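Local coordinates for protein dihydrofolate reductase, putative (Aspergillus flavus, PDB 6DRS) that probably catalyses the NADPH-dependent reduction of dihydrofolate to tetrahydrofolate, and is captured here with NADP and an antifolate inhibitor, at residues Met41-Phe44 and Ala45-Thr49; Leu100-Lys103 and Arg104-Met107; Lys232-Glu236 and Val237-Met241. One frame throughout, in Å; residues are numbered along the deposited sequence.

Contact 1 of 3, residues Met41-Phe44 and Ala45-Thr49. With H8A (3-{[(3R)-7,9-diamino-3-methyl-2,3-dihydrofuro[2,3-f]quinazolin-4-yl]oxy}benzonitrile), chain G.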
loop_
_atom_site.group_PDB
_atom_site.type_symbol
_atom_site.label_atom_id
_atom_site.label_comp_id
_atom_site.label_asym_id
_atom_site.label_seq_id
_atom_site.Cartn_x
_atom_site.Cartn_y
_atom_site.Cartn_z
ATOM N N MET A 41 0.861 -4.449 9.084
ATOM C CA MET A 41 1.469 -3.118 9.155
ATOM C C MET A 41 2.971 -3.186 8.860
ATOM O O MET A 41 3.489 -2.375 8.093
ATOM C CB MET A 41 1.363 -2.554 10.573
ATOM C CG MET A 41 -0.022 -2.185 10.968
ATOM S SD MET A 41 -0.675 -0.873 9.928
ATOM C CE MET A 41 -2.034 -0.363 10.993
ATOM N N SER A 42 3.671 -4.091 9.547
ATOM C CA SER A 42 5.103 -4.153 9.371
ATOM C C SER A 42 5.437 -4.688 7.964
ATOM O O SER A 42 6.398 -4.225 7.302
ATOM C CB SER A 42 5.767 -4.910 10.507
ATOM O OG SER A 42 5.455 -6.293 10.447
ATOM N N PHE A 43 4.621 -5.627 7.487
ATOM C CA PHE A 43 4.774 -6.171 6.164
ATOM C C PHE A 43 4.574 -5.056 5.134
ATOM O O PHE A 43 5.355 -4.916 4.181
ATOM C CB PHE A 43 3.835 -7.361 5.919
ATOM C CG PHE A 43 3.790 -7.837 4.481
ATOM C CD1 PHE A 43 4.710 -8.769 4.001
ATOM C CD2 PHE A 43 2.811 -7.383 3.601
ATOM C CE1 PHE A 43 4.649 -9.228 2.690
ATOM C CE2 PHE A 43 2.759 -7.825 2.287
ATOM C CZ PHE A 43 3.683 -8.743 1.825
ATOM N N PHE A 44 3.525 -4.272 5.320
ATOM C CA PHE A 44 3.244 -3.172 4.393
ATOM C C PHE A 44 4.417 -2.184 4.402
ATOM O O PHE A 44 4.798 -1.694 3.358
ATOM C CB PHE A 44 1.940 -2.453 4.749
ATOM C CG PHE A 44 1.725 -1.164 3.990
ATOM C CD1 PHE A 44 1.145 -1.164 2.721
ATOM C CD2 PHE A 44 2.088 0.061 4.552
ATOM C CE1 PHE A 44 0.942 0.028 2.028
ATOM C CE2 PHE A 44 1.890 1.245 3.849
ATOM C CZ PHE A 44 1.319 1.229 2.592
ATOM N N ALA A 45 4.937 -1.906 5.601
ATOM C CA ALA A 45 5.978 -0.913 5.784
ATOM C C ALA A 45 7.268 -1.395 5.098
ATOM O O ALA A 45 7.815 -0.680 4.248
ATOM C CB ALA A 45 6.180 -0.612 7.256
ATOM N N ARG A 46 7.693 -2.619 5.403
ATOM C CA ARG A 46 8.956 -3.174 4.859
ATOM C C ARG A 46 8.873 -3.260 3.340
ATOM O O ARG A 46 9.789 -2.856 2.661
ATOM C CB ARG A 46 9.290 -4.564 5.405
ATOM C CG ARG A 46 9.577 -4.573 6.893
ATOM C CD ARG A 46 10.128 -5.953 7.210
ATOM N NE ARG A 46 9.196 -7.005 6.810
ATOM C CZ ARG A 46 8.175 -7.449 7.536
ATOM N NH1 ARG A 46 7.992 -7.029 8.778
ATOM N NH2 ARG A 46 7.352 -8.340 7.023
ATOM N N VAL A 47 7.772 -3.793 2.823
ATOM C CA VAL A 47 7.622 -3.971 1.407
ATOM C C VAL A 47 7.590 -2.631 0.667
ATOM O O VAL A 47 8.231 -2.507 -0.373
ATOM C CB VAL A 47 6.423 -4.876 1.097
ATOM C CG1 VAL A 47 6.086 -4.893 -0.392
ATOM C CG2 VAL A 47 6.733 -6.274 1.632
ATOM N N THR A 48 6.862 -1.640 1.169
ATOM C CA THR A 48 6.703 -0.393 0.374
ATOM C C THR A 48 7.979 0.448 0.466
ATOM O O THR A 48 8.223 1.287 -0.394
ATOM C CB THR A 48 5.505 0.437 0.849
ATOM O OG1 THR A 48 5.671 0.649 2.255
ATOM C CG2 THR A 48 4.168 -0.193 0.527
ATOM N N THR A 49 8.776 0.238 1.497
ATOM C CA THR A 49 10.015 1.007 1.722
ATOM C C THR A 49 11.194 0.406 0.939
ATOM O O THR A 49 11.994 1.150 0.352
ATOM C CB THR A 49 10.353 1.080 3.214
ATOM O OG1 THR A 49 9.160 1.545 3.855
ATOM C CG2 THR A 49 11.482 2.051 3.483
HETATM C C2 H8A G . -2.172 0.375 6.102
HETATM C C3 H8A G . -1.937 -1.001 6.012
HETATM C C4 H8A G . -1.929 -1.630 4.750
HETATM C C5 H8A G . -2.184 -0.895 3.570
HETATM C C6 H8A G . -2.397 0.497 3.707
HETATM C C7 H8A G . -2.408 1.088 4.941
HETATM C C8 H8A G . -2.149 -1.545 2.357
HETATM O O1 H8A G . -2.174 1.008 7.308
HETATM C C10 H8A G . -1.672 -3.569 3.420
HETATM C C14 H8A G . -1.127 1.778 7.782
HETATM C C15 H8A G . -1.385 2.698 8.822
HETATM C C16 H8A G . -0.339 3.490 9.325
HETATM C C17 H8A G . 0.955 3.358 8.787
HETATM C C18 H8A G . 1.252 2.448 7.752
HETATM N N9 H8A G . -1.910 -2.874 2.301
HETATM N N11 H8A G . -1.711 -2.970 4.630
HETATM N N12 H8A G . -2.361 -0.782 1.132
HETATM N N13 H8A G . -1.407 -5.011 3.403
HETATM C C19 H8A G . 0.184 1.667 7.259
HETATM C C20 H8A G . 2.494 2.346 7.252
HETATM N N21 H8A G . 3.596 2.304 6.782
HETATM C C22 H8A G . -2.681 2.518 4.838
HETATM C C23 H8A G . -3.046 2.641 3.356
HETATM O O24 H8A G . -2.636 1.419 2.716
HETATM C C25 H8A G . -1.367 3.260 4.942
HETATM O O HOH W 1 4.941 -8.934 8.746
#

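Contact 2 of 3, residues Leu100-Lys103 and Arg104-Met107. With SO4 (sulfate ion), chain E.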
loop_
_atom_site.group_PDB
_atom_site.type_symbol
_atom_site.label_atom_id
_atom_site.label_comp_id
_atom_site.label_asym_id
_atom_site.label_seq_id
_atom_site.Cartn_x
_atom_site.Cartn_y
_atom_site.Cartn_z
ATOM N N LEU A 100 4.456 17.653 5.384
ATOM C CA LEU A 100 5.856 17.278 5.017
ATOM C C LEU A 100 6.894 18.029 5.876
ATOM O O LEU A 100 7.789 17.411 6.469
ATOM C CB LEU A 100 6.055 17.545 3.519
ATOM C CG LEU A 100 7.424 17.150 2.968
ATOM C CD1 LEU A 100 7.778 15.729 3.378
ATOM C CD2 LEU A 100 7.451 17.301 1.446
ATOM N N LYS A 101 6.754 19.351 5.976
ATOM C CA LYS A 101 7.680 20.208 6.745
ATOM C C LYS A 101 7.721 19.785 8.224
ATOM O O LYS A 101 8.788 19.787 8.857
ATOM C CB LYS A 101 7.285 21.681 6.576
ATOM C CG LYS A 101 8.195 22.696 7.254
ATOM C CD LYS A 101 7.751 24.134 7.078
ATOM C CE LYS A 101 8.727 25.085 7.735
ATOM N NZ LYS A 101 8.506 26.495 7.312
ATOM N N GLU A 102 6.569 19.464 8.797
ATOM C CA GLU A 102 6.520 18.991 10.191
ATOM C C GLU A 102 7.250 17.638 10.287
ATOM O O GLU A 102 8.003 17.339 11.248
ATOM C CB GLU A 102 5.037 18.941 10.597
ATOM C CG GLU A 102 4.750 18.645 12.063
ATOM C CD GLU A 102 5.776 19.107 13.079
ATOM O OE1 GLU A 102 6.146 20.311 13.048
ATOM O OE2 GLU A 102 6.208 18.261 13.903
ATOM N N LYS A 103 7.016 16.796 9.278
ATOM C CA LYS A 103 7.613 15.451 9.241
ATOM C C LYS A 103 9.146 15.573 9.164
ATOM O O LYS A 103 9.904 14.908 9.900
ATOM C CB LYS A 103 7.016 14.694 8.049
ATOM C CG LYS A 103 7.508 13.272 7.831
ATOM C CD LYS A 103 6.987 12.261 8.826
ATOM C CE LYS A 103 7.456 10.862 8.488
ATOM N NZ LYS A 103 7.440 9.968 9.668
ATOM N N ARG A 104 9.594 16.451 8.274
ATOM C CA ARG A 104 11.049 16.714 8.097
ATOM C C ARG A 104 11.657 17.080 9.447
ATOM O O ARG A 104 12.731 16.568 9.805
ATOM C CB ARG A 104 11.249 17.852 7.101
ATOM C CG ARG A 104 10.940 17.437 5.682
ATOM C CD ARG A 104 12.226 17.458 4.896
ATOM N NE ARG A 104 11.821 17.378 3.500
ATOM C CZ ARG A 104 11.628 16.223 2.896
ATOM N NH1 ARG A 104 11.817 15.105 3.583
ATOM N NH2 ARG A 104 11.258 16.189 1.629
ATOM N N ALA A 105 10.917 17.914 10.189
ATOM C CA ALA A 105 11.338 18.377 11.505
ATOM C C ALA A 105 11.462 17.200 12.468
ATOM O O ALA A 105 12.464 17.075 13.164
ATOM C CB ALA A 105 10.368 19.413 12.022
ATOM N N LYS A 106 10.448 16.344 12.519
ATOM C CA LYS A 106 10.529 15.146 13.379
ATOM C C LYS A 106 11.726 14.287 12.953
ATOM O O LYS A 106 12.510 13.840 13.779
ATOM C CB LYS A 106 9.253 14.300 13.286
ATOM C CG LYS A 106 7.987 14.952 13.820
ATOM C CD LYS A 106 7.025 13.938 14.404
ATOM C CE LYS A 106 5.569 14.222 14.099
ATOM N NZ LYS A 106 5.139 15.554 14.590
ATOM N N MET A 107 11.871 14.049 11.660
ATOM C CA MET A 107 12.900 13.101 11.231
ATOM C C MET A 107 14.304 13.672 11.478
ATOM O O MET A 107 15.187 12.926 11.912
ATOM C CB MET A 107 12.721 12.721 9.766
ATOM C CG MET A 107 11.513 11.857 9.533
ATOM S SD MET A 107 11.211 11.663 7.764
ATOM C CE MET A 107 12.300 10.283 7.418
HETATM S S SO4 E . 9.586 6.927 9.502
HETATM O O1 SO4 E . 9.354 5.700 10.299
HETATM O O2 SO4 E . 10.443 6.590 8.342
HETATM O O3 SO4 E . 10.264 7.958 10.328
HETATM O O4 SO4 E . 8.275 7.440 9.037
#

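Contact 3 of 3, residues Lys232-Glu236 and Val237-Met241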
loop_
_atom_site.group_PDB
_atom_site.type_symbol
_atom_site.label_atom_id
_atom_site.label_comp_id
_atom_site.label_asym_id
_atom_site.label_seq_id
_atom_site.Cartn_x
_atom_site.Cartn_y
_atom_site.Cartn_z
ATOM N N LYS A 232 -1.409 -17.414 9.296
ATOM C CA LYS A 232 -0.645 -17.145 10.516
ATOM C C LYS A 232 -1.593 -16.455 11.508
ATOM O O LYS A 232 -2.428 -15.643 11.111
ATOM C CB LYS A 232 0.518 -16.204 10.189
ATOM C CG LYS A 232 1.103 -16.358 8.784
ATOM C CD LYS A 232 1.485 -15.052 8.102
ATOM C CE LYS A 232 2.642 -14.359 8.796
ATOM N NZ LYS A 232 2.848 -12.985 8.284
ATOM N N ASP A 233 -1.496 -16.787 12.785
ATOM C CA ASP A 233 -2.491 -16.301 13.723
ATOM C C ASP A 233 -2.024 -14.950 14.242
ATOM O O ASP A 233 -0.884 -14.823 14.591
ATOM C CB ASP A 233 -2.750 -17.294 14.861
ATOM C CG ASP A 233 -3.720 -18.412 14.490
ATOM O OD1 ASP A 233 -4.641 -18.183 13.658
ATOM O OD2 ASP A 233 -3.553 -19.510 15.037
ATOM N N GLU A 234 -2.901 -13.960 14.255
ATOM C CA GLU A 234 -2.572 -12.679 14.850
ATOM C C GLU A 234 -3.736 -12.257 15.749
ATOM O O GLU A 234 -4.588 -11.491 15.325
ATOM C CB GLU A 234 -2.290 -11.640 13.758
ATOM C CG GLU A 234 -1.422 -12.148 12.610
ATOM C CD GLU A 234 0.080 -12.249 12.877
ATOM O OE1 GLU A 234 0.550 -11.700 13.908
ATOM O OE2 GLU A 234 0.792 -12.878 12.049
ATOM N N GLY A 235 -3.780 -12.783 16.972
ATOM C CA GLY A 235 -4.841 -12.426 17.925
ATOM C C GLY A 235 -6.174 -13.016 17.499
ATOM O O GLY A 235 -6.307 -14.225 17.398
ATOM N N GLU A 236 -7.140 -12.169 17.166
ATOM C CA GLU A 236 -8.470 -12.641 16.753
ATOM C C GLU A 236 -8.587 -12.762 15.229
ATOM O O GLU A 236 -9.638 -13.224 14.735
ATOM C CB GLU A 236 -9.567 -11.726 17.296
ATOM C CG GLU A 236 -9.955 -12.065 18.724
ATOM C CD GLU A 236 -9.625 -10.949 19.700
ATOM O OE1 GLU A 236 -9.564 -9.775 19.254
ATOM O OE2 GLU A 236 -9.432 -11.250 20.900
ATOM N N VAL A 237 -7.549 -12.373 14.484
ATOM C CA VAL A 237 -7.570 -12.624 13.062
ATOM C C VAL A 237 -6.522 -13.686 12.705
ATOM O O VAL A 237 -5.619 -13.949 13.468
ATOM C CB VAL A 237 -7.393 -11.333 12.246
ATOM C CG1 VAL A 237 -8.616 -10.436 12.367
ATOM C CG2 VAL A 237 -6.106 -10.587 12.591
ATOM N N ARG A 238 -6.697 -14.309 11.551
ATOM C CA ARG A 238 -5.590 -14.979 10.856
ATOM C C ARG A 238 -5.355 -14.247 9.518
ATOM O O ARG A 238 -6.308 -13.721 8.913
ATOM C CB ARG A 238 -5.793 -16.502 10.768
ATOM C CG ARG A 238 -7.043 -16.948 10.012
ATOM C CD ARG A 238 -7.299 -18.437 9.716
ATOM N NE ARG A 238 -8.182 -18.626 8.552
ATOM C CZ ARG A 238 -8.291 -19.722 7.777
ATOM N NH1 ARG A 238 -7.709 -20.868 8.098
ATOM N NH2 ARG A 238 -8.988 -19.664 6.653
ATOM N N ILE A 239 -4.094 -14.196 9.058
ATOM C CA ILE A 239 -3.715 -13.472 7.815
ATOM C C ILE A 239 -2.793 -14.355 6.957
ATOM O O ILE A 239 -2.059 -15.206 7.484
ATOM C CB ILE A 239 -3.054 -12.107 8.147
ATOM C CG1 ILE A 239 -1.695 -12.282 8.847
ATOM C CG2 ILE A 239 -4.017 -11.206 8.922
ATOM C CD1 ILE A 239 -0.800 -11.053 8.837
ATOM N N GLN A 240 -2.831 -14.136 5.649
ATOM C CA GLN A 240 -1.913 -14.737 4.695
ATOM C C GLN A 240 -1.705 -13.734 3.550
ATOM O O GLN A 240 -2.598 -12.893 3.271
ATOM C CB GLN A 240 -2.414 -16.089 4.174
ATOM C CG GLN A 240 -3.672 -15.968 3.338
ATOM C CD GLN A 240 -4.048 -17.140 2.463
ATOM O OE1 GLN A 240 -4.888 -17.009 1.583
ATOM N NE2 GLN A 240 -3.456 -18.296 2.696
ATOM N N MET A 241 -0.549 -13.847 2.871
ATOM C CA MET A 241 -0.175 -12.935 1.785
ATOM C C MET A 241 -0.135 -13.720 0.475
ATOM O O MET A 241 0.433 -14.804 0.410
ATOM C CB MET A 241 1.181 -12.279 2.078
ATOM C CG MET A 241 1.095 -11.144 3.123
ATOM S SD MET A 241 0.897 -11.665 4.845
ATOM C CE MET A 241 1.334 -10.176 5.740
#

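Contact 1 of 3, residues Met41-Phe44 and Ala45-Thr49
Phe-44 and Thr-48, one turn apart on the same helix, form a tightly packed part of this contact. The Phe-44 ring lies between two partners: the Thr-48 methyl CG2 sits over one face in a CH-pi contact, 3.8 Å from the ring centroid, and the fused ring system of the inhibitor H8A lies over the opposite face, with Phe-44 CD1 3.3 Å from H8A C8. The nitrile N21 of H8A meets the ring at its edge, in plane. A chi1 of 54° at Thr-48 turns OG1 back onto the helix, where it donates to Phe-44 O (2.7 Å), and CG2 to the ring. Thr-48 N donates to the same oxygen at 3.0 Å from the other side of the carbonyl plane. Beside them, Val-47 CG2 lies over a face of the Phe-43 ring, 3.9 Å from its centroid. Met-41 extends the inhibitor pocket, its SD 3.4 Å from H8A C14.

The solvent side is looser. Arg-46, bent at chi3, curls back so that its guanidinium face passes over Ser-42 O, and a water bridges Ser-42 OG and Arg-46 NH2; NH2 also forms a salt bridge with Glu-225. On the buried side, helix 38-49 rests on the central sheet, Phe-44 and Thr-48 packing against Met-60 of strand 57-63, Val-47 against Phe-154 and Phe-44 against Ile-156 of strand 150-157.

Contact 2 of 3, residues Leu100-Lys103 and Arg104-Met107
Four successive i to i+4 backbone bonds, from Leu-100 O to Arg-104 N (2.7 Å) through Lys-103 O to Met-107 N (2.8 Å), carry the helix through this turn. The turn belongs to helix 89-116, which links the parallel strands 81-85 and 128-132 in a beta-alpha-beta crossover.

Three side-chain pairs, each one turn apart, follow this ladder. Leu-100 and Arg-104 run side by side in the same direction. The leucine methyl CD1 sits over the centre of the guanidinium face, 3.9 Å from Arg-104 CZ, while the polar rim is used elsewhere: NH1 donates to Thr-127 O and NH2 makes a long, weak ion pair with Asp-128. The flat face and the N-H edge of one group thus serve different neighbours, tying the helix to the residues that enter strand 128-132.

Glu-102 and Lys-106 form a salt bridge on the exposed flank, OE2 to NZ at 3.0 Å. The lysine chain bends at chi2, chi3 and chi4 to bring its ammonium back along the helix, where it meets the anti lone pair of OE2.

Lys-103 and Met-107 cross, the sulfur SD lying 3.9 Å from Lys-103 CE. After its bend at chi2 (73°) the lysine runs on extended, carrying its ammonium group to a sulfate that probably came from the crystallisation liquor; Lys-103 NZ donates to the sulfate oxygen O4 at 2.7 Å.

Contact 3 of 3, residues Lys232-Glu236 and Val237-Met241
Lys-232 O is met by two groups of the facing strand: it accepts a hydrogen bond from Ile-239 N, in the carbonyl plane at 3.0 Å, and the CA-H of Arg-238 makes a CA-H...O contact, CA to O 3.2 Å. In return, Lys-232 N donates to Ile-239 O at 2.9 Å, completing an antiparallel hydrogen-bonded pair. The next pair of this kind, Glu-234 with Val-237, closes the chain reversal. Its Glu-234 N to Val-237 O bond is short (2.8 Å), whereas the return bond from Val-237 N to Glu-234 O is longer at 3.2 Å and comes from above the carbonyl plane. Between them Asp-233 faces Arg-238 as a non-hydrogen-bonded pair, their CA atoms 4.4 Å apart.

Lys-232, Glu-234, Val-237 and Ile-239 share one face of the hairpin. There the aliphatic part of Glu-234 crosses Ile-239 at about a right angle, with CG 3.8 Å from Ile-239 CG1. Ile-239 has a chi1 of 67°, which swings CG1 toward this neighbour. Val-237 CG2 packs over Glu-234 O, and this same face meets Ala-39 of helix 38-49 as well as Val-181 of strand 174-183. Lys-232 lays its chain alongside Ile-239 O.

On the other face Asp-233 OD1 comes within 3.5 Å of Arg-238 CB, but the two charges stay apart. The arginine runs outward, extended from CG to NE, to a salt bridge with Glu-182 and a cation-pi contact with Trp-231.

Gly-235, with phi 71°, and Glu-236 occupy the two central positions of a type II' turn, making this a classic two-residue beta hairpin at the start of strand 237-246, which continues antiparallel to strand 174-183 in the reductase sheet.

In the fold
From the N terminus the three contacts follow in series, with none nested or crossed. Contact 1 comes first, a turn of helix 38-49 beside the inhibitor. Contact 2 is a turn in the long helix 89-116, its centre about 20 Å from that of contact 1, and the two do not touch. Neither closes a loop. Contact 3 does: its hairpin reverses the chain into the last strand. It also returns to contact 1, where Met-241 CE packs 3.6 Å from Phe-43 CG, so the C-terminal strand is joined to the early helix. Contacts 2 and 3 stand far apart, their centres about 34 Å from each other, near different margins of the fold.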